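Local coordinates for hypothetical protein PH1505 (Pyrococcus horikoshii, PDB 2CYJ), which is of unknown function but belongs to the DUF498 (Mth938-like) family of small conserved proteins, at residues Ser45-Pro50 with Ser75-Ser80; Phe61-Val66 with Glu88-Pro93; Thr68-Met73 with Lys92-Ala97. One frame throughout, in Å; residues are numbered along the deposited sequence. Where two conformers were deposited one is given.

Contact 1: Ser45-Pro50 with Ser75-Ser80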
loop_
_atom_site.group_PDB
_atom_site.type_symbol
_atom_site.label_atom_id
_atom_site.label_comp_id
_atom_site.label_asym_id
_atom_site.label_seq_id
_atom_site.Cartn_x
_atom_site.Cartn_y
_atom_site.Cartn_z
ATOM N N SER A 45 8.795 10.233 -2.320
ATOM C CA SER A 45 8.225 8.896 -2.400
ATOM C C SER A 45 6.924 8.927 -3.188
ATOM O O SER A 45 6.217 7.925 -3.267
ATOM C CB SER A 45 7.966 8.341 -1.001
ATOM O OG SER A 45 9.178 8.193 -0.291
ATOM N N HIS A 46 6.631 10.097 -3.756
ATOM C CA HIS A 46 5.438 10.344 -4.571
ATOM C C HIS A 46 5.445 9.416 -5.776
ATOM O O HIS A 46 4.446 9.274 -6.491
ATOM C CB HIS A 46 5.449 11.781 -5.081
ATOM C CG HIS A 46 4.282 12.597 -4.625
ATOM N ND1 HIS A 46 3.847 13.709 -5.311
ATOM C CD2 HIS A 46 3.487 12.492 -3.534
ATOM C CE1 HIS A 46 2.833 14.254 -4.663
ATOM N NE2 HIS A 46 2.595 13.535 -3.581
ATOM N N LYS A 47 6.610 8.827 -6.012
ATOM C CA LYS A 47 6.826 7.891 -7.099
ATOM C C LYS A 47 7.430 6.667 -6.431
ATOM O O LYS A 47 8.638 6.612 -6.197
ATOM C CB LYS A 47 7.816 8.471 -8.111
ATOM C CG LYS A 47 7.361 9.766 -8.762
ATOM C CD LYS A 47 6.166 9.539 -9.668
ATOM C CE LYS A 47 5.705 10.847 -10.296
ATOM N NZ LYS A 47 4.531 10.648 -11.190
ATOM N N LEU A 48 6.584 5.692 -6.116
ATOM C CA LEU A 48 7.043 4.482 -5.445
ATOM C C LEU A 48 7.927 3.708 -6.416
ATOM O O LEU A 48 7.459 3.237 -7.453
ATOM C CB LEU A 48 5.839 3.651 -4.993
ATOM C CG LEU A 48 6.148 2.691 -3.839
ATOM C CD1 LEU A 48 4.871 2.389 -3.060
ATOM C CD2 LEU A 48 6.803 1.425 -4.373
ATOM N N ASP A 49 9.208 3.576 -6.091
ATOM C CA ASP A 49 10.085 2.902 -7.031
ATOM C C ASP A 49 10.311 1.418 -6.778
ATOM O O ASP A 49 9.952 0.886 -5.728
ATOM C CB ASP A 49 11.416 3.664 -7.192
ATOM C CG ASP A 49 12.312 3.580 -5.984
ATOM O OD1 ASP A 49 12.200 2.619 -5.198
ATOM O OD2 ASP A 49 13.168 4.481 -5.842
ATOM N N PRO A 50 10.895 0.721 -7.761
ATOM C CA PRO A 50 11.118 -0.711 -7.573
ATOM C C PRO A 50 12.009 -1.121 -6.420
ATOM O O PRO A 50 11.806 -2.181 -5.839
ATOM C CB PRO A 50 11.634 -1.165 -8.942
ATOM C CG PRO A 50 12.299 0.049 -9.478
ATOM C CD PRO A 50 11.352 1.159 -9.091
ATOM N N SER A 75 2.022 7.353 -7.035
ATOM C CA SER A 75 1.816 6.391 -8.101
ATOM C C SER A 75 3.024 5.488 -8.211
ATOM O O SER A 75 4.125 5.869 -7.809
ATOM C CB SER A 75 1.564 7.087 -9.438
ATOM O OG SER A 75 2.719 7.764 -9.880
ATOM N N LEU A 76 2.799 4.284 -8.726
ATOM C CA LEU A 76 3.867 3.316 -8.939
ATOM C C LEU A 76 4.611 3.693 -10.208
ATOM O O LEU A 76 3.986 4.001 -11.227
ATOM C CB LEU A 76 3.290 1.914 -9.149
ATOM C CG LEU A 76 2.653 1.163 -7.985
ATOM C CD1 LEU A 76 1.975 -0.096 -8.500
ATOM C CD2 LEU A 76 3.725 0.820 -6.962
ATOM N N LEU A 77 5.937 3.672 -10.161
ATOM C CA LEU A 77 6.709 3.974 -11.354
ATOM C C LEU A 77 6.515 2.800 -12.309
ATOM O O LEU A 77 6.132 1.704 -11.895
ATOM C CB LEU A 77 8.191 4.132 -11.015
ATOM C CG LEU A 77 8.602 5.459 -10.377
ATOM C CD1 LEU A 77 10.080 5.425 -10.041
ATOM C CD2 LEU A 77 8.297 6.607 -11.341
ATOM N N PRO A 78 6.758 3.016 -13.607
ATOM C CA PRO A 78 6.600 1.935 -14.583
ATOM C C PRO A 78 7.419 0.688 -14.224
ATOM O O PRO A 78 6.950 -0.443 -14.374
ATOM C CB PRO A 78 7.068 2.586 -15.880
ATOM C CG PRO A 78 6.623 4.011 -15.702
ATOM C CD PRO A 78 7.038 4.299 -14.276
ATOM N N GLU A 79 8.637 0.909 -13.736
ATOM C CA GLU A 79 9.539 -0.174 -13.357
ATOM C C GLU A 79 8.979 -0.950 -12.166
ATOM O O GLU A 79 9.234 -2.145 -12.017
ATOM C CB GLU A 79 10.918 0.401 -13.020
ATOM C CG GLU A 79 11.395 1.476 -14.001
ATOM C CD GLU A 79 10.548 2.746 -13.940
ATOM O OE1 GLU A 79 10.474 3.362 -12.861
ATOM O OE2 GLU A 79 9.956 3.124 -14.972
ATOM N N SER A 80 8.211 -0.276 -11.315
ATOM C CA SER A 80 7.618 -0.954 -10.169
ATOM C C SER A 80 6.499 -1.841 -10.678
ATOM O O SER A 80 6.351 -2.990 -10.251
ATOM C CB SER A 80 7.068 0.055 -9.167
ATOM O OG SER A 80 8.123 0.841 -8.654
HETATM O O HOH W 1 2.415 10.333 -8.973
#

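Contact 2: Phe61-Val66 with Glu88-Pro93. With SO4 (sulfate ion), chain C.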
loop_
_atom_site.group_PDB
_atom_site.type_symbol
_atom_site.label_atom_id
_atom_site.label_comp_id
_atom_site.label_asym_id
_atom_site.label_seq_id
_atom_site.Cartn_x
_atom_site.Cartn_y
_atom_site.Cartn_z
ATOM N N PHE A 61 1.492 -13.335 -3.127
ATOM C CA PHE A 61 0.242 -12.595 -3.233
ATOM C C PHE A 61 -0.297 -12.632 -4.655
ATOM O O PHE A 61 0.444 -12.895 -5.608
ATOM C CB PHE A 61 0.432 -11.138 -2.757
ATOM C CG PHE A 61 1.437 -10.348 -3.560
ATOM C CD1 PHE A 61 1.021 -9.492 -4.577
ATOM C CD2 PHE A 61 2.801 -10.471 -3.303
ATOM C CE1 PHE A 61 1.950 -8.764 -5.330
ATOM C CE2 PHE A 61 3.736 -9.756 -4.044
ATOM C CZ PHE A 61 3.309 -8.898 -5.065
ATOM N N ASP A 62 -1.597 -12.379 -4.771
ATOM C CA ASP A 62 -2.305 -12.365 -6.048
ATOM C C ASP A 62 -2.567 -10.942 -6.502
ATOM O O ASP A 62 -2.576 -10.636 -7.696
ATOM C CB ASP A 62 -3.668 -13.054 -5.900
ATOM C CG ASP A 62 -3.558 -14.480 -5.404
ATOM O OD1 ASP A 62 -2.823 -15.267 -6.039
ATOM O OD2 ASP A 62 -4.212 -14.811 -4.386
ATOM N N VAL A 63 -2.772 -10.074 -5.522
ATOM C CA VAL A 63 -3.133 -8.696 -5.772
ATOM C C VAL A 63 -2.258 -7.706 -5.034
ATOM O O VAL A 63 -1.989 -7.904 -3.853
ATOM C CB VAL A 63 -4.582 -8.445 -5.275
ATOM C CG1 VAL A 63 -4.981 -6.985 -5.493
ATOM C CG2 VAL A 63 -5.558 -9.384 -5.969
ATOM N N LEU A 64 -1.797 -6.673 -5.736
ATOM C CA LEU A 64 -1.065 -5.575 -5.101
ATOM C C LEU A 64 -2.068 -4.423 -5.132
ATOM O O LEU A 64 -2.508 -3.991 -6.207
ATOM C CB LEU A 64 0.196 -5.149 -5.871
ATOM C CG LEU A 64 0.789 -3.832 -5.322
ATOM C CD1 LEU A 64 1.323 -4.021 -3.899
ATOM C CD2 LEU A 64 1.888 -3.334 -6.241
ATOM N N LEU A 65 -2.451 -3.952 -3.950
ATOM C CA LEU A 65 -3.399 -2.852 -3.819
ATOM C C LEU A 65 -2.672 -1.652 -3.237
ATOM O O LEU A 65 -2.085 -1.725 -2.156
ATOM C CB LEU A 65 -4.569 -3.268 -2.918
ATOM C CG LEU A 65 -5.701 -2.262 -2.635
ATOM C CD1 LEU A 65 -5.298 -1.325 -1.507
ATOM C CD2 LEU A 65 -6.064 -1.509 -3.902
ATOM N N VAL A 66 -2.695 -0.546 -3.967
ATOM C CA VAL A 66 -2.029 0.659 -3.500
ATOM C C VAL A 66 -3.014 1.784 -3.223
ATOM O O VAL A 66 -3.799 2.153 -4.100
ATOM C CB VAL A 66 -0.987 1.183 -4.536
ATOM C CG1 VAL A 66 -0.239 2.397 -3.978
ATOM C CG2 VAL A 66 0.008 0.074 -4.894
ATOM N N GLU A 88 -2.458 -8.910 -10.150
ATOM C CA GLU A 88 -3.598 -8.020 -10.337
ATOM C C GLU A 88 -3.150 -6.777 -9.561
ATOM O O GLU A 88 -2.824 -6.873 -8.381
ATOM C CB GLU A 88 -4.856 -8.652 -9.734
ATOM C CG GLU A 88 -6.126 -7.807 -9.817
ATOM C CD GLU A 88 -7.363 -8.579 -9.390
ATOM O OE1 GLU A 88 -7.237 -9.772 -9.037
ATOM O OE2 GLU A 88 -8.464 -7.993 -9.406
ATOM N N VAL A 89 -3.084 -5.629 -10.229
ATOM C CA VAL A 89 -2.617 -4.406 -9.586
ATOM C C VAL A 89 -3.674 -3.317 -9.588
ATOM O O VAL A 89 -4.185 -2.919 -10.636
ATOM C CB VAL A 89 -1.323 -3.900 -10.266
ATOM C CG1 VAL A 89 -0.857 -2.594 -9.631
ATOM C CG2 VAL A 89 -0.231 -4.971 -10.143
ATOM N N ILE A 90 -3.985 -2.835 -8.394
ATOM C CA ILE A 90 -5.011 -1.828 -8.198
ATOM C C ILE A 90 -4.422 -0.589 -7.528
ATOM O O ILE A 90 -3.754 -0.692 -6.496
ATOM C CB ILE A 90 -6.108 -2.377 -7.277
ATOM C CG1 ILE A 90 -6.601 -3.731 -7.793
ATOM C CG2 ILE A 90 -7.275 -1.380 -7.194
ATOM C CD1 ILE A 90 -7.552 -4.426 -6.833
ATOM N N GLU A 91 -4.669 0.576 -8.113
ATOM C CA GLU A 91 -4.186 1.830 -7.548
ATOM C C GLU A 91 -5.367 2.781 -7.449
ATOM O O GLU A 91 -5.910 3.201 -8.473
ATOM C CB GLU A 91 -3.107 2.442 -8.440
ATOM C CG GLU A 91 -1.839 1.624 -8.551
ATOM C CD GLU A 91 -0.735 2.389 -9.251
ATOM O OE1 GLU A 91 -0.350 1.997 -10.374
ATOM O OE2 GLU A 91 -0.254 3.392 -8.682
ATOM N N LYS A 92 -5.762 3.113 -6.222
ATOM C CA LYS A 92 -6.888 4.017 -5.983
ATOM C C LYS A 92 -6.624 4.932 -4.801
ATOM O O LYS A 92 -5.838 4.587 -3.918
ATOM C CB LYS A 92 -8.161 3.230 -5.653
ATOM C CG LYS A 92 -8.644 2.296 -6.751
ATOM C CD LYS A 92 -9.053 3.067 -7.975
ATOM C CE LYS A 92 -9.281 2.119 -9.137
ATOM N NZ LYS A 92 -9.800 2.845 -10.323
ATOM N N PRO A 93 -7.271 6.114 -4.768
ATOM C CA PRO A 93 -7.077 7.031 -3.642
ATOM C C PRO A 93 -7.351 6.215 -2.373
ATOM O O PRO A 93 -8.182 5.300 -2.359
ATOM C CB PRO A 93 -8.098 8.128 -3.911
ATOM C CG PRO A 93 -8.085 8.195 -5.436
ATOM C CD PRO A 93 -8.118 6.726 -5.809
HETATM S S SO4 C . -12.995 2.505 -9.782
HETATM O O1 SO4 C . -12.112 1.398 -9.375
HETATM O O2 SO4 C . -14.395 2.042 -9.719
HETATM O O3 SO4 C . -12.781 3.648 -8.878
HETATM O O4 SO4 C . -12.673 2.924 -11.159
#

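Contact 3: Thr68-Met73 with Lys92-Ala97. With SO4 (sulfate ion), chain C.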
loop_
_atom_site.group_PDB
_atom_site.type_symbol
_atom_site.label_atom_id
_atom_site.label_comp_id
_atom_site.label_asym_id
_atom_site.label_seq_id
_atom_site.Cartn_x
_atom_site.Cartn_y
_atom_site.Cartn_z
ATOM N N THR A 68 -3.193 5.314 -2.974
ATOM C CA THR A 68 -2.346 6.372 -3.511
ATOM C C THR A 68 -2.380 7.718 -2.820
ATOM O O THR A 68 -1.928 8.716 -3.386
ATOM C CB THR A 68 -2.690 6.562 -4.993
ATOM O OG1 THR A 68 -4.084 6.864 -5.105
ATOM C CG2 THR A 68 -2.393 5.279 -5.780
ATOM N N GLY A 69 -2.880 7.733 -1.590
ATOM C CA GLY A 69 -3.001 8.969 -0.849
ATOM C C GLY A 69 -4.462 9.366 -0.860
ATOM O O GLY A 69 -5.214 8.972 -1.750
ATOM N N ILE A 70 -4.878 10.133 0.136
ATOM C CA ILE A 70 -6.256 10.595 0.199
ATOM C C ILE A 70 -6.605 11.320 -1.102
ATOM O O ILE A 70 -7.729 11.207 -1.589
ATOM C CB ILE A 70 -6.442 11.557 1.392
ATOM C CG1 ILE A 70 -6.272 10.793 2.709
ATOM C CG2 ILE A 70 -7.802 12.257 1.311
ATOM C CD1 ILE A 70 -7.343 9.729 2.986
ATOM N N TYR A 71 -5.636 12.034 -1.670
ATOM C CA TYR A 71 -5.865 12.780 -2.902
ATOM C C TYR A 71 -5.254 12.144 -4.153
ATOM O O TYR A 71 -5.161 12.776 -5.210
ATOM C CB TYR A 71 -5.390 14.228 -2.719
ATOM C CG TYR A 71 -6.187 14.962 -1.659
ATOM C CD1 TYR A 71 -5.644 15.234 -0.400
ATOM C CD2 TYR A 71 -7.506 15.352 -1.902
ATOM C CE1 TYR A 71 -6.404 15.875 0.592
ATOM C CE2 TYR A 71 -8.271 15.995 -0.916
ATOM C CZ TYR A 71 -7.713 16.249 0.320
ATOM O OH TYR A 71 -8.459 16.881 1.287
ATOM N N GLY A 72 -4.858 10.879 -4.022
ATOM C CA GLY A 72 -4.304 10.131 -5.139
ATOM C C GLY A 72 -3.042 10.659 -5.786
ATOM O O GLY A 72 -2.825 10.455 -6.986
ATOM N N MET A 73 -2.177 11.293 -5.001
ATOM C CA MET A 73 -0.958 11.864 -5.555
ATOM C C MET A 73 0.238 10.935 -5.698
ATOM O O MET A 73 1.238 11.297 -6.327
ATOM C CB MET A 73 -0.572 13.105 -4.758
ATOM C CG MET A 73 -1.665 14.145 -4.787
ATOM S SD MET A 73 -1.098 15.745 -4.212
ATOM C CE MET A 73 -2.625 16.696 -4.315
ATOM N N LYS A 92 -5.762 3.113 -6.222
ATOM C CA LYS A 92 -6.888 4.017 -5.983
ATOM C C LYS A 92 -6.624 4.932 -4.801
ATOM O O LYS A 92 -5.838 4.587 -3.918
ATOM C CB LYS A 92 -8.161 3.230 -5.653
ATOM C CG LYS A 92 -8.644 2.296 -6.751
ATOM C CD LYS A 92 -9.053 3.067 -7.975
ATOM C CE LYS A 92 -9.281 2.119 -9.137
ATOM N NZ LYS A 92 -9.800 2.845 -10.323
ATOM N N PRO A 93 -7.271 6.114 -4.768
ATOM C CA PRO A 93 -7.077 7.031 -3.642
ATOM C C PRO A 93 -7.351 6.215 -2.373
ATOM O O PRO A 93 -8.182 5.300 -2.359
ATOM C CB PRO A 93 -8.098 8.128 -3.911
ATOM C CG PRO A 93 -8.085 8.195 -5.436
ATOM C CD PRO A 93 -8.118 6.726 -5.809
ATOM N N THR A 94 -6.661 6.576 -1.304
ATOM C CA THR A 94 -6.704 5.800 -0.091
ATOM C C THR A 94 -8.000 5.396 0.563
ATOM O O THR A 94 -8.125 4.239 0.967
ATOM C CB THR A 94 -5.749 6.428 0.918
ATOM O OG1 THR A 94 -4.428 6.308 0.385
ATOM C CG2 THR A 94 -5.800 5.716 2.274
ATOM N N LYS A 95 -8.982 6.284 0.669
ATOM C CA LYS A 95 -10.195 5.836 1.333
ATOM C C LYS A 95 -10.918 4.786 0.499
ATOM O O LYS A 95 -11.391 3.783 1.037
ATOM C CB LYS A 95 -11.118 7.004 1.684
ATOM C CG LYS A 95 -12.243 6.552 2.624
ATOM C CD LYS A 95 -12.962 7.698 3.303
ATOM C CE LYS A 95 -12.094 8.393 4.332
ATOM N NZ LYS A 95 -12.963 9.214 5.236
ATOM N N GLU A 96 -10.988 4.996 -0.814
ATOM C CA GLU A 96 -11.627 4.012 -1.680
ATOM C C GLU A 96 -10.800 2.726 -1.648
ATOM O O GLU A 96 -11.345 1.625 -1.565
ATOM C CB GLU A 96 -11.709 4.523 -3.120
ATOM C CG GLU A 96 -12.188 3.437 -4.089
ATOM C CD GLU A 96 -12.163 3.843 -5.550
ATOM O OE1 GLU A 96 -11.551 4.873 -5.895
ATOM O OE2 GLU A 96 -12.747 3.104 -6.363
ATOM N N ALA A 97 -9.479 2.860 -1.705
ATOM C CA ALA A 97 -8.618 1.684 -1.694
ATOM C C ALA A 97 -8.820 0.825 -0.446
ATOM O O ALA A 97 -8.871 -0.397 -0.543
ATOM C CB ALA A 97 -7.147 2.096 -1.827
HETATM S S SO4 C . -12.995 2.505 -9.782
HETATM O O1 SO4 C . -12.112 1.398 -9.375
HETATM O O2 SO4 C . -14.395 2.042 -9.719
HETATM O O3 SO4 C . -12.781 3.648 -8.878
HETATM O O4 SO4 C . -12.673 2.924 -11.159
HETATM O O HOH W 2 -9.369 9.213 -0.392
#

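Contact 1: Ser45-Pro50 with Ser75-Ser80
Ser80 OG and Leu77 N both bind the carbonyl oxygen of Leu48, reaching it from opposite faces of its plane. The hydroxyl bond, Ser80 OG to Leu48 O, is 2.8 Å long, and the one from Leu77 N to Leu48 O measures 3.1 Å and is nearly straight (173° at the hydrogen). Ser80 OG stands anti to its own carbonyl carbon (chi1 -63°), a setting that also brings it within 3.3 Å of Pro50 CD. The proline ring also meets the preceding helical residue, Pro50 CG lying 3.8 Å from Glu79 CB. Residues 47-48 and 75-76 form a two-stranded parallel sheet, bonded from Ser75 N to His46 O and from Leu48 N to Ser75 O, and each strand runs almost directly into a helix. Asp49 occupies the N-cap position of helix 50-54, its OD1 bonded to Glu52 N. On one face of the sheet Leu48 and Leu76 lie side by side, CB of Leu48 4.0 Å from CD2 of Leu76, which also packs on Leu64 and Val66. On the other face the chain of Lys47 bends at chi2 (-68°) and crosses Leu77 at about a right angle, with Lys47 CB 3.8 Å from Leu77 CD2. The other methyl, Leu77 CD1, sits 3.6 Å from Asp49 CB. Beyond the bend, a water accepts from Lys47 NZ and is hydrogen-bonded to Ser75 OG at 2.7 Å.

Contact 2: Phe61-Val66 with Glu88-Pro93
Glu88 lies alongside Val63, both side chains pointing the same way from neighbouring parallel strands. Its CB starts 3.6 Å from Asp62 O and 3.9 Å from Val63 CG2. CG, anti to the backbone N (chi1 178°), keeps to the same methyl, 4.2 Å from Val63 CG2, and the extended chain carries CD past it at 4.0 Å. At the tip Glu88 OE1 lies 3.5 Å from Val63 CG2, while its charge is met by a salt bridge to Lys108. The other methyl, Val63 CG1, touches Ile90 CD1 at 3.9 Å. Five backbone hydrogen bonds join the strands, from Asp62 O with Glu88 N to Val66 O with Lys92 N; the shortest, Val66 N to Ile90 O, is 2.7 Å. Strand 88-92 is one of the two edge strands of the five-stranded mixed sheet within this chain, and a beta-alpha-beta crossover through helix 78-83 leads to it from strand 63-68. Leu65 and Ile90 turn to the face covered by helix 94-104, Leu64 and Val89 to the one where Leu76 packs. At the strand's end Lys92 reaches a sulfate, probably from the crystallisation liquor, through two weak bonds, NZ to O1 being 2.9 Å. An alanine here removes the ammonium group, and the sulfate, losing both weak bonds and the positive charge facing it, would probably be held less firmly. Glu91 OE2 accepts from Leu76 N. Because the interstrand hydrogen bonds are all backbone, the pairing does not depend on side-chain identity, while the salt bridges of Asp62 with Arg109 and Glu88 with Lys108 probably reinforce its start.

Contact 3: Thr68-Met73 with Lys92-Ala97
The flat carbonyl group of Gly69 is approached from both faces, by Thr94 N on one and by Gly72 N on the other. Thr94 N lies 2.8 Å from Gly69 O and well above the carbonyl plane (62° out of it), whereas the bond from Gly72 N closes a type I turn, Gly69 to Gly72. The ring of Tyr71, within that turn, carries Ile70 CG2 on one face, 3.9 Å above its centre. Ile70 also sends CD1 across the contact to lie 4.2 Å from Thr94 CB. Thr94 OG1, anti to its own carbonyl carbon (chi1 -64°), accepts a bond of 2.9 Å from Gly69 N and is also hydrogen-bonded to His115 O, which ties the hydroxyl to two parts of the backbone. A water spans the next gap, donating to Ile70 O at 2.8 Å and accepting from Lys95 N. Both glycines fit their places: a side chain on Gly69 would be jammed against the carbonyl oxygen of Thr68, and one on Gly72, whose phi is positive, would press on Pro93 CG. Thr68 N bonds to Lys92 O at 2.9 Å, prolonging the parallel pairing of the two strands until they part. Pro93 then takes the N-cap position of helix 94-104, its O accepting from Ala97 N. The arrangement is a beta-alpha junction, of strand 88-92 with helix 94-104, against which the turn leaving the neighbouring parallel strand 63-68 is seated, Gly69 O receiving the N-H of Thr94 directly and the water relaying that of Lys95 to Ile70 O.

From the N terminus, the chain passes segment 45-50 and then runs through 61-66 and the turn 68-73 before reaching 75-80, where contact 1 closes its loop. Contacts 2 and 3 therefore both cross contact 1, each opening within its loop and closing after it. They close one after the other on the same stretch, sharing Lys92 and Pro93, as strand 88-92 passes into helix 94-104. Contact 1 joins the small two-stranded sheet and its following helices, and is bound to contact 2 by Leu76 N with Glu91 OE2 and by Leu76 against Leu64. His46 against Met73 links it to contact 3. Together they tie that small sheet and the start of helix 94-104 to the mixed sheet's edge.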